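Mgp-operon protein 3 (Mycoplasma pneumoniae, PDB 6RJ1) probably serves in adhesion of the bacterium to host cells, as an extracellular, membrane-anchored adhesin subunit thought to bind sugars and work alongside the P1 protein. Local coordinates at residues 491-505 against 718-730. Sequence-based numbering, arbitrary orientation.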
loop_
_atom_site.group_PDB
_atom_site.type_symbol
_atom_site.label_atom_id
_atom_site.label_comp_id
_atom_site.label_asym_id
_atom_site.label_seq_id
_atom_site.Cartn_x
_atom_site.Cartn_y
_atom_site.Cartn_z
ATOM N N THR A 491 -5.980 9.360 12.931
ATOM C CA THR A 491 -5.064 8.626 13.804
ATOM C C THR A 491 -3.827 8.330 12.966
ATOM O O THR A 491 -3.957 7.876 11.832
ATOM C CB THR A 491 -5.702 7.312 14.297
ATOM O OG1 THR A 491 -7.024 7.565 14.771
ATOM C CG2 THR A 491 -4.868 6.613 15.374
ATOM N N TRP A 492 -2.632 8.580 13.522
ATOM C CA TRP A 492 -1.364 8.306 12.846
ATOM C C TRP A 492 -1.110 6.807 12.789
ATOM O O TRP A 492 -1.312 6.124 13.795
ATOM C CB TRP A 492 -0.211 8.963 13.613
ATOM C CG TRP A 492 -0.215 10.456 13.564
ATOM C CD1 TRP A 492 -0.684 11.306 14.520
ATOM C CD2 TRP A 492 0.307 11.274 12.514
ATOM N NE1 TRP A 492 -0.490 12.609 14.127
ATOM C CE2 TRP A 492 0.110 12.620 12.894
ATOM C CE3 TRP A 492 0.929 11.003 11.284
ATOM C CZ2 TRP A 492 0.518 13.691 12.093
ATOM C CZ3 TRP A 492 1.317 12.065 10.484
ATOM C CH2 TRP A 492 1.115 13.390 10.891
ATOM N N TRP A 493 -0.625 6.300 11.637
ATOM C CA TRP A 493 -0.250 4.889 11.518
ATOM C C TRP A 493 0.979 4.583 12.398
ATOM O O TRP A 493 1.062 3.495 12.977
ATOM C CB TRP A 493 0.018 4.493 10.064
ATOM C CG TRP A 493 -1.213 4.109 9.298
ATOM C CD1 TRP A 493 -1.685 4.698 8.163
ATOM C CD2 TRP A 493 -2.120 3.039 9.606
ATOM N NE1 TRP A 493 -2.824 4.061 7.737
ATOM C CE2 TRP A 493 -3.114 3.036 8.602
ATOM C CE3 TRP A 493 -2.179 2.066 10.627
ATOM C CZ2 TRP A 493 -4.177 2.120 8.605
ATOM C CZ3 TRP A 493 -3.219 1.149 10.620
ATOM C CH2 TRP A 493 -4.212 1.187 9.628
ATOM N N ALA A 494 1.897 5.573 12.532
ATOM C CA ALA A 494 3.109 5.501 13.355
ATOM C C ALA A 494 2.781 5.357 14.841
ATOM O O ALA A 494 3.645 4.956 15.619
ATOM C CB ALA A 494 3.980 6.730 13.123
ATOM N N LYS A 495 1.545 5.707 15.234
ATOM C CA LYS A 495 1.049 5.593 16.611
ATOM C C LYS A 495 0.084 4.389 16.741
ATOM O O LYS A 495 -0.535 4.209 17.792
ATOM C CB LYS A 495 0.390 6.900 17.066
ATOM C CG LYS A 495 1.384 7.974 17.472
ATOM C CD LYS A 495 0.738 9.342 17.662
ATOM C CE LYS A 495 0.142 9.545 19.035
ATOM N NZ LYS A 495 -0.138 10.982 19.316
ATOM N N THR A 496 -0.032 3.562 15.667
ATOM C CA THR A 496 -0.855 2.354 15.656
ATOM C C THR A 496 0.061 1.143 15.528
ATOM O O THR A 496 0.536 0.822 14.432
ATOM C CB THR A 496 -1.959 2.404 14.588
ATOM O OG1 THR A 496 -2.658 3.642 14.674
ATOM C CG2 THR A 496 -2.948 1.259 14.730
ATOM N N GLU A 497 0.337 0.499 16.670
ATOM C CA GLU A 497 1.174 -0.685 16.774
ATOM C C GLU A 497 0.350 -1.896 16.340
ATOM O O GLU A 497 -0.739 -2.140 16.865
ATOM C CB GLU A 497 1.701 -0.840 18.207
ATOM C CG GLU A 497 2.824 -1.853 18.381
ATOM C CD GLU A 497 3.079 -2.206 19.836
ATOM O OE1 GLU A 497 2.306 -3.015 20.402
ATOM O OE2 GLU A 497 4.047 -1.660 20.416
ATOM N N LEU A 498 0.851 -2.621 15.342
ATOM C CA LEU A 498 0.186 -3.802 14.805
ATOM C C LEU A 498 0.954 -5.053 15.196
ATOM O O LEU A 498 2.130 -4.976 15.570
ATOM C CB LEU A 498 0.070 -3.715 13.265
ATOM C CG LEU A 498 -0.669 -2.499 12.678
ATOM C CD1 LEU A 498 -0.656 -2.526 11.187
ATOM C CD2 LEU A 498 -2.113 -2.418 13.151
ATOM N N ASN A 499 0.270 -6.197 15.154
ATOM C CA ASN A 499 0.881 -7.490 15.398
ATOM C C ASN A 499 1.402 -7.934 14.034
ATOM O O ASN A 499 0.647 -7.962 13.057
ATOM C CB ASN A 499 -0.131 -8.477 15.964
ATOM C CG ASN A 499 0.418 -9.828 16.359
ATOM O OD1 ASN A 499 1.543 -10.222 16.029
ATOM N ND2 ASN A 499 -0.382 -10.577 17.079
ATOM N N TRP A 500 2.710 -8.194 13.961
ATOM C CA TRP A 500 3.407 -8.588 12.741
ATOM C C TRP A 500 3.525 -10.114 12.620
ATOM O O TRP A 500 4.073 -10.624 11.642
ATOM C CB TRP A 500 4.767 -7.865 12.667
ATOM C CG TRP A 500 4.602 -6.379 12.503
ATOM C CD1 TRP A 500 4.344 -5.465 13.487
ATOM C CD2 TRP A 500 4.605 -5.653 11.270
ATOM N NE1 TRP A 500 4.186 -4.211 12.941
ATOM C CE2 TRP A 500 4.339 -4.299 11.579
ATOM C CE3 TRP A 500 4.829 -6.012 9.930
ATOM C CZ2 TRP A 500 4.267 -3.306 10.592
ATOM C CZ3 TRP A 500 4.766 -5.027 8.956
ATOM C CH2 TRP A 500 4.471 -3.695 9.288
ATOM N N GLY A 501 2.953 -10.815 13.597
ATOM C CA GLY A 501 2.943 -12.268 13.663
ATOM C C GLY A 501 3.733 -12.761 14.849
ATOM O O GLY A 501 3.234 -13.549 15.652
ATOM N N THR A 502 4.989 -12.304 14.944
ATOM C CA THR A 502 5.929 -12.608 16.028
ATOM C C THR A 502 6.556 -11.289 16.481
ATOM O O THR A 502 6.537 -10.309 15.726
ATOM C CB THR A 502 7.014 -13.624 15.580
ATOM O OG1 THR A 502 7.695 -13.138 14.422
ATOM C CG2 THR A 502 6.460 -15.013 15.311
ATOM N N ASP A 503 7.134 -11.263 17.699
ATOM C CA ASP A 503 7.811 -10.067 18.204
ATOM C C ASP A 503 9.066 -9.783 17.370
ATOM O O ASP A 503 9.412 -8.616 17.152
ATOM C CB ASP A 503 8.157 -10.194 19.696
ATOM C CG ASP A 503 8.690 -8.907 20.311
ATOM O OD1 ASP A 503 8.009 -7.848 20.175
ATOM O OD2 ASP A 503 9.783 -8.954 20.930
ATOM N N LYS A 504 9.703 -10.857 16.862
ATOM C CA LYS A 504 10.868 -10.769 16.003
ATOM C C LYS A 504 10.490 -10.083 14.683
ATOM O O LYS A 504 11.242 -9.235 14.201
ATOM C CB LYS A 504 11.470 -12.167 15.764
ATOM C CG LYS A 504 12.982 -12.155 15.521
ATOM C CD LYS A 504 13.808 -11.909 16.798
ATOM C CE LYS A 504 14.405 -13.162 17.398
ATOM N NZ LYS A 504 13.397 -13.981 18.105
ATOM N N GLN A 505 9.293 -10.395 14.144
ATOM C CA GLN A 505 8.802 -9.799 12.907
ATOM C C GLN A 505 8.568 -8.293 13.026
ATOM O O GLN A 505 8.818 -7.567 12.057
ATOM C CB GLN A 505 7.570 -10.534 12.380
ATOM C CG GLN A 505 7.942 -11.714 11.490
ATOM C CD GLN A 505 6.756 -12.573 11.164
ATOM O OE1 GLN A 505 6.241 -13.304 12.014
ATOM N NE2 GLN A 505 6.309 -12.514 9.918
ATOM N N ASN A 718 -0.681 12.074 26.370
ATOM C CA ASN A 718 -0.963 10.928 25.502
ATOM C C ASN A 718 -0.407 11.128 24.073
ATOM O O ASN A 718 -0.935 10.568 23.101
ATOM C CB ASN A 718 -2.455 10.569 25.525
ATOM C CG ASN A 718 -2.944 10.048 26.863
ATOM O OD1 ASN A 718 -2.414 9.071 27.420
ATOM N ND2 ASN A 718 -3.978 10.682 27.403
ATOM N N SER A 719 0.700 11.899 23.976
ATOM C CA SER A 719 1.417 12.212 22.734
ATOM C C SER A 719 2.257 11.028 22.226
ATOM O O SER A 719 2.468 10.895 21.016
ATOM C CB SER A 719 2.293 13.451 22.918
ATOM O OG SER A 719 2.944 13.474 24.180
ATOM N N ASN A 720 2.746 10.184 23.158
ATOM C CA ASN A 720 3.566 9.008 22.849
ATOM C C ASN A 720 2.813 7.683 23.044
ATOM O O ASN A 720 3.376 6.611 22.777
ATOM C CB ASN A 720 4.890 9.036 23.629
ATOM C CG ASN A 720 5.938 9.907 22.980
ATOM O OD1 ASN A 720 6.160 11.054 23.386
ATOM N ND2 ASN A 720 6.600 9.382 21.948
ATOM N N THR A 721 1.530 7.764 23.474
ATOM C CA THR A 721 0.663 6.601 23.678
ATOM C C THR A 721 0.273 5.995 22.319
ATOM O O THR A 721 -0.050 6.722 21.375
ATOM C CB THR A 721 -0.509 6.944 24.599
ATOM O OG1 THR A 721 -0.019 7.737 25.680
ATOM C CG2 THR A 721 -1.187 5.702 25.164
ATOM N N LYS A 722 0.373 4.662 22.226
ATOM C CA LYS A 722 0.131 3.873 21.030
ATOM C C LYS A 722 -1.200 3.109 21.078
ATOM O O LYS A 722 -1.657 2.717 22.153
ATOM C CB LYS A 722 1.299 2.882 20.849
ATOM C CG LYS A 722 1.989 2.920 19.488
ATOM C CD LYS A 722 3.081 3.991 19.400
ATOM C CE LYS A 722 4.320 3.495 18.701
ATOM N NZ LYS A 722 5.165 2.663 19.600
ATOM N N VAL A 723 -1.798 2.885 19.899
ATOM C CA VAL A 723 -3.029 2.116 19.695
ATOM C C VAL A 723 -2.524 0.693 19.444
ATOM O O VAL A 723 -1.574 0.509 18.678
ATOM C CB VAL A 723 -3.857 2.630 18.475
ATOM C CG1 VAL A 723 -5.218 1.948 18.395
ATOM C CG2 VAL A 723 -4.023 4.138 18.500
ATOM N N LYS A 724 -3.122 -0.302 20.095
ATOM C CA LYS A 724 -2.696 -1.688 19.918
ATOM C C LYS A 724 -3.765 -2.569 19.270
ATOM O O LYS A 724 -4.801 -2.846 19.884
ATOM C CB LYS A 724 -2.189 -2.296 21.240
ATOM C CG LYS A 724 -0.775 -1.871 21.620
ATOM C CD LYS A 724 -0.255 -2.693 22.795
ATOM C CE LYS A 724 1.010 -2.117 23.384
ATOM N NZ LYS A 724 1.473 -2.898 24.561
ATOM N N TRP A 725 -3.504 -2.999 18.022
ATOM C CA TRP A 725 -4.358 -3.907 17.255
ATOM C C TRP A 725 -3.595 -5.233 17.241
ATOM O O TRP A 725 -2.634 -5.398 16.484
ATOM C CB TRP A 725 -4.620 -3.366 15.826
ATOM C CG TRP A 725 -5.439 -2.099 15.741
ATOM C CD1 TRP A 725 -5.995 -1.398 16.775
ATOM C CD2 TRP A 725 -5.821 -1.411 14.538
ATOM N NE1 TRP A 725 -6.681 -0.305 16.293
ATOM C CE2 TRP A 725 -6.595 -0.290 14.924
ATOM C CE3 TRP A 725 -5.583 -1.630 13.168
ATOM C CZ2 TRP A 725 -7.125 0.609 13.990
ATOM C CZ3 TRP A 725 -6.097 -0.735 12.248
ATOM C CH2 TRP A 725 -6.871 0.362 12.658
ATOM N N THR A 726 -3.954 -6.133 18.160
ATOM C CA THR A 726 -3.256 -7.409 18.351
ATOM C C THR A 726 -3.728 -8.547 17.423
ATOM O O THR A 726 -2.983 -9.513 17.228
ATOM C CB THR A 726 -3.310 -7.825 19.823
ATOM O OG1 THR A 726 -4.653 -7.718 20.281
ATOM C CG2 THR A 726 -2.398 -6.972 20.699
ATOM N N ASN A 727 -4.940 -8.442 16.849
ATOM C CA ASN A 727 -5.448 -9.485 15.957
ATOM C C ASN A 727 -5.142 -9.174 14.489
ATOM O O ASN A 727 -6.029 -9.123 13.635
ATOM C CB ASN A 727 -6.920 -9.777 16.221
ATOM C CG ASN A 727 -7.105 -10.442 17.549
ATOM O OD1 ASN A 727 -6.700 -11.588 17.748
ATOM N ND2 ASN A 727 -7.685 -9.729 18.494
ATOM N N THR A 728 -3.855 -8.962 14.220
ATOM C CA THR A 728 -3.321 -8.675 12.897
ATOM C C THR A 728 -2.119 -9.583 12.654
ATOM O O THR A 728 -1.625 -10.230 13.588
ATOM C CB THR A 728 -2.944 -7.175 12.752
ATOM O OG1 THR A 728 -2.031 -6.816 13.778
ATOM C CG2 THR A 728 -4.155 -6.237 12.785
ATOM N N ALA A 729 -1.658 -9.647 11.401
ATOM C CA ALA A 729 -0.491 -10.425 10.999
ATOM C C ALA A 729 0.132 -9.845 9.734
ATOM O O ALA A 729 -0.482 -9.026 9.036
ATOM C CB ALA A 729 -0.871 -11.877 10.777
ATOM N N SER A 730 1.371 -10.259 9.461
ATOM C CA SER A 730 2.107 -9.852 8.281
ATOM C C SER A 730 2.573 -11.081 7.547
ATOM O O SER A 730 2.846 -12.122 8.162
ATOM C CB SER A 730 3.279 -8.945 8.639
ATOM O OG SER A 730 4.381 -9.664 9.167
#
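One face of the Trp-725 indole is met by the methyl of Thr-496: CG2 stands 4.0 Å from the centroid of the six-membered ring and nearly over the ring centre, a CH-pi contact. CZ3 of Trp-725 lies near the plane of the Trp-493 ring, at its edge; as a pair the rings meet obliquely, planes at 86°. Leu-498 lies alongside Trp-725 and approaches the ring obliquely, CD2 to CE3 3.6 Å. Indole NE1 of Trp-725 is hydrogen-bonded to Glu-703 O in helix 701-712, which helps fix the ring's rotation. On the other face of the sheet, Glu-497 runs beside Lys-724, its OE1 4.2 Å from Lys-724 NZ, too long for a salt bridge.

Strands 496-498 and 723-725 run parallel, 25° between their directions. Val-723 N to Lys-495 O, Glu-497 N to Val-723 O and Trp-725 N to Glu-497 O give the alternating parallel ladder. Beyond it, Asn-499 N turns to Thr-728 OG1 at 2.8 Å. With CG anti to the backbone N (chi1 -175°), the Asn-499 amide sends ND2 to Thr-726 O, 2.8 Å away and nearly in the amide plane, while OD1 accepts from Gly-501 N, closing an Asx turn. Ser-730 OG donates to Trp-500 O at 2.7 Å. The Asx turn at Asn-499 follows a short parallel beta pairing that adds strand 496-498 to the edge of strand 723-732 within a mixed sheet.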